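Side-chain contacts in metallo-carboxypeptidase (PDB 4A39), which probably removes C-terminal amino acids from peptides as a zinc-dependent, cytosolic-type carboxypeptidase of the M14 family: residues W51-V56 with F123-R128; L193-Q198 with R368-G373; R156-L161 with V254-Q259. All blocks are in the same frame, centred on the assembly; numbering follows the deposited sequence.

Contact 1: W51-V56 with F123-R128; sequences WFHFKV and FEPYSR
Trp51 and His53 pack against Phe123 and Pro125 in a buried, largely apolar contact with no hydrogen bond across it. It joins the start of strand 53-57 and the residues just before it to the loop that runs from strand 118-121 of the N-terminal beta domain to helix 128-138. Pro125 is the shared element: its CG serves both rings, in two different ways. Over His53 it makes a CH-pi contact, with CG 3.8 Å from the centroid of the imidazole and 22° off the ring normal, displaced toward CE1 (Pro125 CG to His53 CE1, 3.5 Å). Against Trp51 the same carbon arrives at the ring edge, near the indole plane, 3.8 Å from CH2. The six-membered end of the indole also borders Phe123, whose CB lies in the ring plane 3.9 Å from CZ3, while the backbone O of Phe123 comes obliquely to within 3.2 Å of CH2. With CG of Trp51 anti to the backbone N, chi1 of 166° carries this end to the Phe123 backbone and to Pro125 CG. Ser22 takes a hydrogen bond from Trp51 NE1 at its O and is bonded through OG to His53 ND1, which probably restrains both rings. Trp51 also stacks on His184, and its side chain lies about 8 Å from that of the zinc ligand Glu183. The arrangement is thus a junction between the N-terminal beta domain of a cytosolic carboxypeptidase and the zinc-site side of its catalytic domain.

Contact 2: L193-Q198 with R368-G373; sequences LIERLQ and RSKRLG
Leu193 and Gly373 bring the backbones of two helices very close, their CA atoms only 4.7 Å apart. This is glycine-mediated helix-helix packing within the carboxypeptidase fold, between the C-terminal part of helix 185-196 and the first half of helix 366-383. Gly373 presents bare backbone at the crossing, with no side chain between its backbone and Leu193. Leu193 CB rests 4.3 Å from Gly373 O, and Leu193 N lies at the same separation, 4.3 Å, from Lys370 O one turn earlier. These are packing distances, since no backbone hydrogen bond links the segments. The side chain of Leu193 also touches Leu377, further along helix 366-383.

On the more exposed flank the contact becomes ionic. Glu195, which leaves its helix heading toward the partner, meets Lys370, which starts off less directly and has to reach across. A bend in the middle of the lysine chain (chi3 64°) swings CE and NZ to the carboxylate, while the glutamate remains extended past CG. The result is a salt bridge with one oxygen: Lys370 NZ to Glu195 OE1 is 2.7 Å, whereas Lys370 NZ to Glu195 OE2 is 3.7 Å. Lys370 NZ also pairs with Glu191 OE2, one turn earlier on helix 185-196, so two carboxylates of one helix share one ammonium group; this probably stabilises its positive charge. The Lys370 side chain also touches Trp188. As for direction, the ammonium nitrogen meets Glu195 OE1 from above the carboxylate plane, 46° out of it.

Contact 3: R156-L161 with V254-Q259; sequences RDIELL and VWFVQQ
Phe256 projects from helix 252-264 onto the face of strand 157-163 that carries Ile158 and Leu160, and its ring bears on both. CB points toward the strand but makes no close approach to it, serving as the spacer that carries the ring away from the helix. A chi1 of 164° sets the ring opposite the backbone N, and this directs it outward to the strand. One ring side then makes the contact, atom by atom. CD2 of Phe256 meets the methyl CG2 of Ile158 at 3.9 Å. Next, CE2 of Phe256 draws up to the backbone O of Ile158, 3.2 Å away, a close approach to the carbonyl made obliquely to the ring. At the tip, CZ of Phe256 finds Leu160 CB at 3.8 Å, with Ile158 O still 3.7 Å from CZ. The ring therefore spans two residues that are neighbours on the same strand face, with the carbonyl of the first of them between the two apolar touches.

The two aliphatic partners offer different parts of themselves. The side chains of Ile158 and Phe256 slide past each other in opposite directions, and CG2 is the branch of the isoleucine that touches. Leu160 presents its CB to the ring, and its side chain reaches Glu260, one helical turn beyond Phe256. Phe256 further touches Ala148 on strand 144-151, whose backbone is hydrogen-bonded to Leu160, so one aromatic residue bridges two adjacent antiparallel strands. Helix-on-sheet packing of this kind is characteristic of the alpha/beta catalytic domain of M14 carboxypeptidases, in which helices lie against a central mixed sheet.

Contact 1 lies nearest the active site: the side chain of Trp51 is about 11 Å from the zinc ion and about 12 Å from the bound inhibitor, whereas contacts 2 and 3 lie away from the annotated sites. Contacts 1 and 2 touch, Phe123 CZ packing 4.1 Å from Ser369 OG although their centres are 21 Å apart. Glu191 relates them further, being hydrogen-bonded to Tyr126 OH through OE1 and salt-bridged to Lys370 through OE2. Contact 3 touches neither; its centre is 24 Å from that of contact 1 and 21 Å from that of contact 2. Along the chain, contacts 2 and 3 interleave, while contact 1 closes before either opens.

Contact 1: W51-V56 with F123-R128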
loop_
_atom_site.group_PDB
_atom_site.type_symbol
_atom_site.label_atom_id
_atom_site.label_comp_id
_atom_site.label_asym_id
_atom_site.label_seq_id
_atom_site.Cartn_x
_atom_site.Cartn_y
_atom_site.Cartn_z
ATOM N N TRP A 51 -2.296 -6.459 10.841
ATOM C CA TRP A 51 -0.913 -6.649 10.414
ATOM C C TRP A 51 -0.080 -7.289 11.522
ATOM O O TRP A 51 -0.209 -6.934 12.691
ATOM C CB TRP A 51 -0.289 -5.297 10.012
ATOM C CG TRP A 51 1.215 -5.330 9.887
ATOM C CD1 TRP A 51 2.128 -5.084 10.878
ATOM C CD2 TRP A 51 1.974 -5.692 8.725
ATOM N NE1 TRP A 51 3.404 -5.275 10.403
ATOM C CE2 TRP A 51 3.339 -5.651 9.086
ATOM C CE3 TRP A 51 1.632 -6.054 7.413
ATOM C CZ2 TRP A 51 4.365 -5.958 8.181
ATOM C CZ3 TRP A 51 2.653 -6.361 6.513
ATOM C CH2 TRP A 51 4.003 -6.310 6.904
ATOM N N PHE A 52 0.750 -8.256 11.144
ATOM C CA PHE A 52 1.638 -8.928 12.087
ATOM C C PHE A 52 2.960 -9.149 11.368
ATOM O O PHE A 52 3.003 -9.202 10.141
ATOM C CB PHE A 52 1.039 -10.267 12.560
ATOM C CG PHE A 52 0.820 -11.273 11.460
ATOM C CD1 PHE A 52 1.842 -12.131 11.062
ATOM C CD2 PHE A 52 -0.420 -11.376 10.839
ATOM C CE1 PHE A 52 1.629 -13.080 10.060
ATOM C CE2 PHE A 52 -0.648 -12.316 9.838
ATOM C CZ PHE A 52 0.382 -13.173 9.445
ATOM N N HIS A 53 4.036 -9.253 12.139
ATOM C CA HIS A 53 5.370 -9.455 11.586
ATOM C C HIS A 53 6.282 -9.846 12.742
ATOM O O HIS A 53 6.489 -9.066 13.668
ATOM C CB HIS A 53 5.858 -8.151 10.932
ATOM C CG HIS A 53 7.202 -8.254 10.278
ATOM N ND1 HIS A 53 7.868 -7.154 9.781
ATOM C CD2 HIS A 53 8.005 -9.320 10.037
ATOM C CE1 HIS A 53 9.022 -7.535 9.264
ATOM N NE2 HIS A 53 9.130 -8.844 9.406
ATOM N N PHE A 54 6.820 -11.059 12.695
ATOM C CA PHE A 54 7.702 -11.524 13.756
ATOM C C PHE A 54 8.766 -12.485 13.258
ATOM O O PHE A 54 8.662 -13.041 12.163
ATOM C CB PHE A 54 6.904 -12.197 14.886
ATOM C CG PHE A 54 6.092 -13.387 14.447
ATOM C CD1 PHE A 54 4.801 -13.222 13.955
ATOM C CD2 PHE A 54 6.618 -14.678 14.534
ATOM C CE1 PHE A 54 4.040 -14.324 13.558
ATOM C CE2 PHE A 54 5.865 -15.786 14.138
ATOM C CZ PHE A 54 4.573 -15.607 13.650
ATOM N N LYS A 55 9.798 -12.670 14.075
ATOM C CA LYS A 55 10.892 -13.570 13.738
ATOM C C LYS A 55 10.962 -14.713 14.744
ATOM O O LYS A 55 10.729 -14.520 15.939
ATOM C CB LYS A 55 12.231 -12.820 13.742
ATOM C CG LYS A 55 12.368 -11.752 12.670
ATOM C CD LYS A 55 13.786 -11.194 12.647
ATOM C CE LYS A 55 13.915 -10.038 11.671
ATOM N NZ LYS A 55 15.302 -9.488 11.646
ATOM N N VAL A 56 11.265 -15.908 14.248
ATOM C CA VAL A 56 11.400 -17.083 15.105
ATOM C C VAL A 56 12.849 -17.547 14.984
ATOM O O VAL A 56 13.386 -17.634 13.883
ATOM C CB VAL A 56 10.468 -18.235 14.659
ATOM C CG1 VAL A 56 10.507 -19.365 15.682
ATOM C CG2 VAL A 56 9.043 -17.725 14.497
ATOM N N PHE A 123 2.150 -9.455 5.005
ATOM C CA PHE A 123 2.509 -9.189 3.610
ATOM C C PHE A 123 4.009 -8.906 3.588
ATOM O O PHE A 123 4.582 -8.539 4.613
ATOM C CB PHE A 123 1.760 -7.975 3.040
ATOM C CG PHE A 123 1.826 -7.883 1.535
ATOM C CD1 PHE A 123 0.957 -8.631 0.743
ATOM C CD2 PHE A 123 2.783 -7.087 0.911
ATOM C CE1 PHE A 123 1.046 -8.585 -0.647
ATOM C CE2 PHE A 123 2.878 -7.035 -0.481
ATOM C CZ PHE A 123 2.008 -7.786 -1.259
ATOM N N GLU A 124 4.645 -9.078 2.431
ATOM C CA GLU A 124 6.079 -8.808 2.302
ATOM C C GLU A 124 6.314 -7.369 2.783
ATOM O O GLU A 124 5.886 -6.421 2.135
ATOM C CB GLU A 124 6.497 -8.967 0.835
ATOM C CG GLU A 124 7.994 -8.868 0.595
ATOM C CD GLU A 124 8.401 -9.295 -0.806
ATOM O OE1 GLU A 124 7.519 -9.657 -1.619
ATOM O OE2 GLU A 124 9.613 -9.270 -1.091
ATOM N N PRO A 125 7.014 -7.193 3.920
ATOM C CA PRO A 125 7.290 -5.870 4.496
ATOM C C PRO A 125 8.181 -4.914 3.714
ATOM O O PRO A 125 9.103 -5.334 3.012
ATOM C CB PRO A 125 7.909 -6.197 5.860
ATOM C CG PRO A 125 7.474 -7.609 6.136
ATOM C CD PRO A 125 7.569 -8.250 4.783
ATOM N N TYR A 126 7.891 -3.622 3.859
ATOM C CA TYR A 126 8.673 -2.566 3.228
ATOM C C TYR A 126 9.210 -1.739 4.393
ATOM O O TYR A 126 8.474 -0.966 5.005
ATOM C CB TYR A 126 7.802 -1.694 2.318
ATOM C CG TYR A 126 8.613 -0.984 1.260
ATOM C CD1 TYR A 126 9.438 0.093 1.588
ATOM C CD2 TYR A 126 8.633 -1.456 -0.050
ATOM C CE1 TYR A 126 10.272 0.676 0.632
ATOM C CE2 TYR A 126 9.462 -0.884 -1.014
ATOM C CZ TYR A 126 10.280 0.178 -0.667
ATOM O OH TYR A 126 11.117 0.726 -1.613
ATOM N N SER A 127 10.487 -1.925 4.716
ATOM C CA SER A 127 11.102 -1.214 5.836
ATOM C C SER A 127 11.424 0.238 5.512
ATOM O O SER A 127 11.437 0.640 4.351
ATOM C CB SER A 127 12.395 -1.912 6.261
ATOM O OG SER A 127 13.406 -1.743 5.284
ATOM N N ARG A 128 11.688 1.027 6.547
ATOM C CA ARG A 128 12.031 2.423 6.328
ATOM C C ARG A 128 13.452 2.478 5.776
ATOM O O ARG A 128 13.844 3.464 5.144
ATOM C CB ARG A 128 11.937 3.223 7.630
ATOM C CG ARG A 128 10.566 3.220 8.301
ATOM C CD ARG A 128 9.485 3.747 7.370
ATOM N NE ARG A 128 8.974 2.702 6.483
ATOM C CZ ARG A 128 8.520 2.919 5.251
ATOM N NH1 ARG A 128 8.511 4.145 4.743
ATOM N NH2 ARG A 128 8.065 1.904 4.526
#

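Contact 2: L193-Q198 with R368-G373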
loop_
_atom_site.group_PDB
_atom_site.type_symbol
_atom_site.label_atom_id
_atom_site.label_comp_id
_atom_site.label_asym_id
_atom_site.label_seq_id
_atom_site.Cartn_x
_atom_site.Cartn_y
_atom_site.Cartn_z
ATOM N N LEU A 193 7.240 1.824 -9.738
ATOM C CA LEU A 193 6.998 3.034 -10.507
ATOM C C LEU A 193 8.305 3.815 -10.663
ATOM O O LEU A 193 8.712 4.163 -11.776
ATOM C CB LEU A 193 5.935 3.876 -9.784
ATOM C CG LEU A 193 5.327 5.113 -10.445
ATOM C CD1 LEU A 193 4.028 5.471 -9.726
ATOM C CD2 LEU A 193 6.305 6.270 -10.398
ATOM N N ILE A 194 8.982 4.063 -9.547
ATOM C CA ILE A 194 10.231 4.815 -9.572
ATOM C C ILE A 194 11.355 4.097 -10.315
ATOM O O ILE A 194 12.116 4.728 -11.049
ATOM C CB ILE A 194 10.687 5.177 -8.132
ATOM C CG1 ILE A 194 9.873 6.366 -7.617
ATOM C CG2 ILE A 194 12.162 5.542 -8.108
ATOM C CD1 ILE A 194 8.398 6.101 -7.480
ATOM N N GLU A 195 11.466 2.785 -10.144
ATOM C CA GLU A 195 12.525 2.060 -10.826
ATOM C C GLU A 195 12.376 2.104 -12.342
ATOM O O GLU A 195 13.372 2.040 -13.062
ATOM C CB GLU A 195 12.586 0.609 -10.352
ATOM C CG GLU A 195 12.888 0.474 -8.876
ATOM C CD GLU A 195 13.395 -0.903 -8.502
ATOM O OE1 GLU A 195 12.970 -1.891 -9.139
ATOM O OE2 GLU A 195 14.210 -0.994 -7.560
ATOM N N ARG A 196 11.144 2.212 -12.834
ATOM C CA ARG A 196 10.945 2.268 -14.280
ATOM C C ARG A 196 11.557 3.537 -14.865
ATOM O O ARG A 196 11.969 3.558 -16.027
ATOM C CB ARG A 196 9.458 2.208 -14.647
ATOM C CG ARG A 196 9.240 2.397 -16.144
ATOM C CD ARG A 196 7.831 2.095 -16.613
ATOM N NE ARG A 196 7.719 2.345 -18.048
ATOM C CZ ARG A 196 6.628 2.135 -18.775
ATOM N NH1 ARG A 196 5.525 1.660 -18.211
ATOM N NH2 ARG A 196 6.641 2.401 -20.074
ATOM N N LEU A 197 11.619 4.589 -14.056
ATOM C CA LEU A 197 12.183 5.869 -14.490
ATOM C C LEU A 197 13.672 5.779 -14.830
ATOM O O LEU A 197 14.214 6.652 -15.512
ATOM C CB LEU A 197 11.972 6.929 -13.406
ATOM C CG LEU A 197 10.634 7.673 -13.383
ATOM C CD1 LEU A 197 10.557 8.608 -14.580
ATOM C CD2 LEU A 197 9.487 6.689 -13.388
ATOM N N GLN A 198 14.327 4.722 -14.355
ATOM C CA GLN A 198 15.753 4.521 -14.609
ATOM C C GLN A 198 16.046 4.124 -16.053
ATOM O O GLN A 198 17.159 4.317 -16.543
ATOM C CB GLN A 198 16.308 3.438 -13.680
ATOM C CG GLN A 198 16.245 3.779 -12.207
ATOM C CD GLN A 198 16.775 2.661 -11.330
ATOM O OE1 GLN A 198 16.193 1.576 -11.261
ATOM N NE2 GLN A 198 17.891 2.917 -10.660
ATOM N N ARG A 368 4.951 -8.270 -7.763
ATOM C CA ARG A 368 3.768 -8.029 -8.580
ATOM C C ARG A 368 3.242 -6.611 -8.336
ATOM O O ARG A 368 2.670 -5.997 -9.234
ATOM C CB ARG A 368 2.698 -9.087 -8.289
ATOM C CG ARG A 368 3.118 -10.476 -8.769
ATOM C CD ARG A 368 2.192 -11.576 -8.274
ATOM N NE ARG A 368 0.962 -11.685 -9.052
ATOM C CZ ARG A 368 -0.013 -12.541 -8.765
ATOM N NH1 ARG A 368 0.108 -13.348 -7.719
ATOM N NH2 ARG A 368 -1.101 -12.602 -9.529
ATOM N N SER A 369 3.456 -6.091 -7.131
ATOM C CA SER A 369 3.035 -4.733 -6.796
ATOM C C SER A 369 3.882 -3.758 -7.615
ATOM O O SER A 369 3.370 -2.787 -8.172
ATOM C CB SER A 369 3.233 -4.472 -5.301
ATOM O OG SER A 369 2.426 -5.346 -4.524
ATOM N N LYS A 370 5.182 -4.031 -7.683
ATOM C CA LYS A 370 6.109 -3.207 -8.455
ATOM C C LYS A 370 5.689 -3.192 -9.921
ATOM O O LYS A 370 5.709 -2.150 -10.570
ATOM C CB LYS A 370 7.536 -3.761 -8.341
ATOM C CG LYS A 370 8.169 -3.561 -6.967
ATOM C CD LYS A 370 9.578 -4.134 -6.881
ATOM C CE LYS A 370 10.538 -3.417 -7.811
ATOM N NZ LYS A 370 11.933 -3.890 -7.570
ATOM N N ARG A 371 5.299 -4.354 -10.435
ATOM C CA ARG A 371 4.891 -4.469 -11.834
ATOM C C ARG A 371 3.626 -3.664 -12.108
ATOM O O ARG A 371 3.505 -3.015 -13.151
ATOM C CB ARG A 371 4.660 -5.942 -12.203
ATOM C CG ARG A 371 4.784 -6.234 -13.694
ATOM C CD ARG A 371 3.535 -6.882 -14.278
ATOM N NE ARG A 371 3.136 -8.110 -13.589
ATOM C CZ ARG A 371 3.863 -9.223 -13.531
ATOM N NH1 ARG A 371 5.049 -9.280 -14.121
ATOM N NH2 ARG A 371 3.398 -10.283 -12.877
ATOM N N LEU A 372 2.676 -3.703 -11.177
ATOM C CA LEU A 372 1.439 -2.952 -11.356
ATOM C C LEU A 372 1.770 -1.463 -11.438
ATOM O O LEU A 372 1.152 -0.719 -12.207
ATOM C CB LEU A 372 0.467 -3.217 -10.202
ATOM C CG LEU A 372 -0.898 -2.524 -10.312
ATOM C CD1 LEU A 372 -1.694 -3.099 -11.478
ATOM C CD2 LEU A 372 -1.663 -2.722 -9.008
ATOM N N GLY A 373 2.756 -1.029 -10.657
ATOM C CA GLY A 373 3.147 0.370 -10.686
ATOM C C GLY A 373 3.644 0.746 -12.069
ATOM O O GLY A 373 3.350 1.827 -12.587
#

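Contact 3: R156-L161 with V254-Q259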
loop_
_atom_site.group_PDB
_atom_site.type_symbol
_atom_site.label_atom_id
_atom_site.label_comp_id
_atom_site.label_asym_id
_atom_site.label_seq_id
_atom_site.Cartn_x
_atom_site.Cartn_y
_atom_site.Cartn_z
ATOM N N ARG A 156 9.479 12.069 11.493
ATOM C CA ARG A 156 10.055 11.314 10.387
ATOM C C ARG A 156 9.705 12.047 9.091
ATOM O O ARG A 156 8.672 12.713 9.008
ATOM C CB ARG A 156 9.504 9.884 10.374
ATOM C CG ARG A 156 9.931 9.060 11.588
ATOM C CD ARG A 156 9.572 7.588 11.433
ATOM N NE ARG A 156 10.121 6.780 12.521
ATOM C CZ ARG A 156 9.598 6.704 13.743
ATOM N NH1 ARG A 156 8.498 7.382 14.045
ATOM N NH2 ARG A 156 10.187 5.957 14.668
ATOM N N ASP A 157 10.572 11.939 8.088
ATOM C CA ASP A 157 10.360 12.619 6.811
ATOM C C ASP A 157 9.243 12.068 5.929
ATOM O O ASP A 157 9.067 10.859 5.818
ATOM C CB ASP A 157 11.641 12.603 5.967
ATOM C CG ASP A 157 12.691 13.578 6.461
ATOM O OD1 ASP A 157 12.312 14.609 7.047
ATOM O OD2 ASP A 157 13.893 13.323 6.233
ATOM N N ILE A 158 8.511 12.981 5.293
ATOM C CA ILE A 158 7.456 12.631 4.342
ATOM C C ILE A 158 7.921 13.297 3.042
ATOM O O ILE A 158 7.540 14.428 2.746
ATOM C CB ILE A 158 6.079 13.237 4.717
ATOM C CG1 ILE A 158 5.709 12.893 6.160
ATOM C CG2 ILE A 158 5.017 12.719 3.756
ATOM C CD1 ILE A 158 5.473 11.435 6.395
ATOM N N GLU A 159 8.756 12.607 2.274
ATOM C CA GLU A 159 9.269 13.183 1.033
ATOM C C GLU A 159 8.259 13.280 -0.099
ATOM O O GLU A 159 7.486 12.356 -0.335
ATOM C CB GLU A 159 10.478 12.390 0.526
ATOM C CG GLU A 159 11.655 12.364 1.484
ATOM C CD GLU A 159 11.702 11.101 2.315
ATOM O OE1 GLU A 159 10.622 10.540 2.605
ATOM O OE2 GLU A 159 12.819 10.676 2.686
ATOM N N LEU A 160 8.279 14.418 -0.791
ATOM C CA LEU A 160 7.433 14.644 -1.956
ATOM C C LEU A 160 8.421 14.784 -3.108
ATOM O O LEU A 160 9.177 15.759 -3.172
ATOM C CB LEU A 160 6.616 15.935 -1.818
ATOM C CG LEU A 160 5.893 16.419 -3.084
ATOM C CD1 LEU A 160 5.033 15.300 -3.660
ATOM C CD2 LEU A 160 5.045 17.639 -2.753
ATOM N N LEU A 161 8.431 13.803 -4.000
ATOM C CA LEU A 161 9.345 13.819 -5.137
ATOM C C LEU A 161 8.638 14.315 -6.385
ATOM O O LEU A 161 7.451 14.066 -6.564
ATOM C CB LEU A 161 9.885 12.410 -5.405
ATOM C CG LEU A 161 10.474 11.650 -4.213
ATOM C CD1 LEU A 161 10.829 10.235 -4.642
ATOM C CD2 LEU A 161 11.697 12.387 -3.680
ATOM N N VAL A 254 -1.093 14.448 6.217
ATOM C CA VAL A 254 -2.102 14.854 5.243
ATOM C C VAL A 254 -2.099 16.371 5.054
ATOM O O VAL A 254 -2.275 16.866 3.938
ATOM C CB VAL A 254 -3.503 14.368 5.685
ATOM C CG1 VAL A 254 -4.586 15.005 4.823
ATOM C CG2 VAL A 254 -3.569 12.846 5.563
ATOM N N TRP A 255 -1.891 17.103 6.142
ATOM C CA TRP A 255 -1.846 18.563 6.088
ATOM C C TRP A 255 -0.765 19.007 5.102
ATOM O O TRP A 255 -0.958 19.943 4.317
ATOM C CB TRP A 255 -1.556 19.121 7.488
ATOM C CG TRP A 255 -1.442 20.613 7.539
ATOM C CD1 TRP A 255 -0.324 21.362 7.302
ATOM C CD2 TRP A 255 -2.495 21.539 7.818
ATOM N NE1 TRP A 255 -0.618 22.700 7.416
ATOM C CE2 TRP A 255 -1.944 22.838 7.732
ATOM C CE3 TRP A 255 -3.853 21.399 8.133
ATOM C CZ2 TRP A 255 -2.706 23.990 7.949
ATOM C CZ3 TRP A 255 -4.611 22.546 8.349
ATOM C CH2 TRP A 255 -4.035 23.825 8.255
ATOM N N PHE A 256 0.369 18.319 5.151
ATOM C CA PHE A 256 1.505 18.592 4.277
ATOM C C PHE A 256 1.135 18.439 2.808
ATOM O O PHE A 256 1.333 19.353 2.007
ATOM C CB PHE A 256 2.656 17.635 4.616
ATOM C CG PHE A 256 3.729 17.565 3.560
ATOM C CD1 PHE A 256 4.453 18.697 3.200
ATOM C CD2 PHE A 256 4.024 16.356 2.937
ATOM C CE1 PHE A 256 5.461 18.624 2.231
ATOM C CE2 PHE A 256 5.025 16.274 1.972
ATOM C CZ PHE A 256 5.745 17.412 1.619
ATOM N N VAL A 257 0.596 17.280 2.451
ATOM C CA VAL A 257 0.233 17.029 1.061
ATOM C C VAL A 257 -0.797 18.013 0.527
ATOM O O VAL A 257 -0.657 18.501 -0.596
ATOM C CB VAL A 257 -0.277 15.585 0.871
ATOM C CG1 VAL A 257 -0.688 15.359 -0.580
ATOM C CG2 VAL A 257 0.822 14.606 1.261
ATOM N N GLN A 258 -1.821 18.317 1.318
ATOM C CA GLN A 258 -2.841 19.260 0.871
ATOM C C GLN A 258 -2.266 20.650 0.597
ATOM O O GLN A 258 -2.709 21.334 -0.322
ATOM C CB GLN A 258 -3.984 19.347 1.887
ATOM C CG GLN A 258 -4.944 18.160 1.805
ATOM C CD GLN A 258 -6.231 18.368 2.585
ATOM O OE1 GLN A 258 -6.713 19.495 2.725
ATOM N NE2 GLN A 258 -6.810 17.275 3.076
ATOM N N GLN A 259 -1.280 21.068 1.383
ATOM C CA GLN A 259 -0.678 22.381 1.168
ATOM C C GLN A 259 0.083 22.410 -0.153
ATOM O O GLN A 259 0.033 23.398 -0.894
ATOM C CB GLN A 259 0.268 22.733 2.321
ATOM C CG GLN A 259 -0.442 23.015 3.637
ATOM C CD GLN A 259 -1.347 24.238 3.566
ATOM O OE1 GLN A 259 -2.070 24.543 4.514
ATOM N NE2 GLN A 259 -1.306 24.946 2.441
#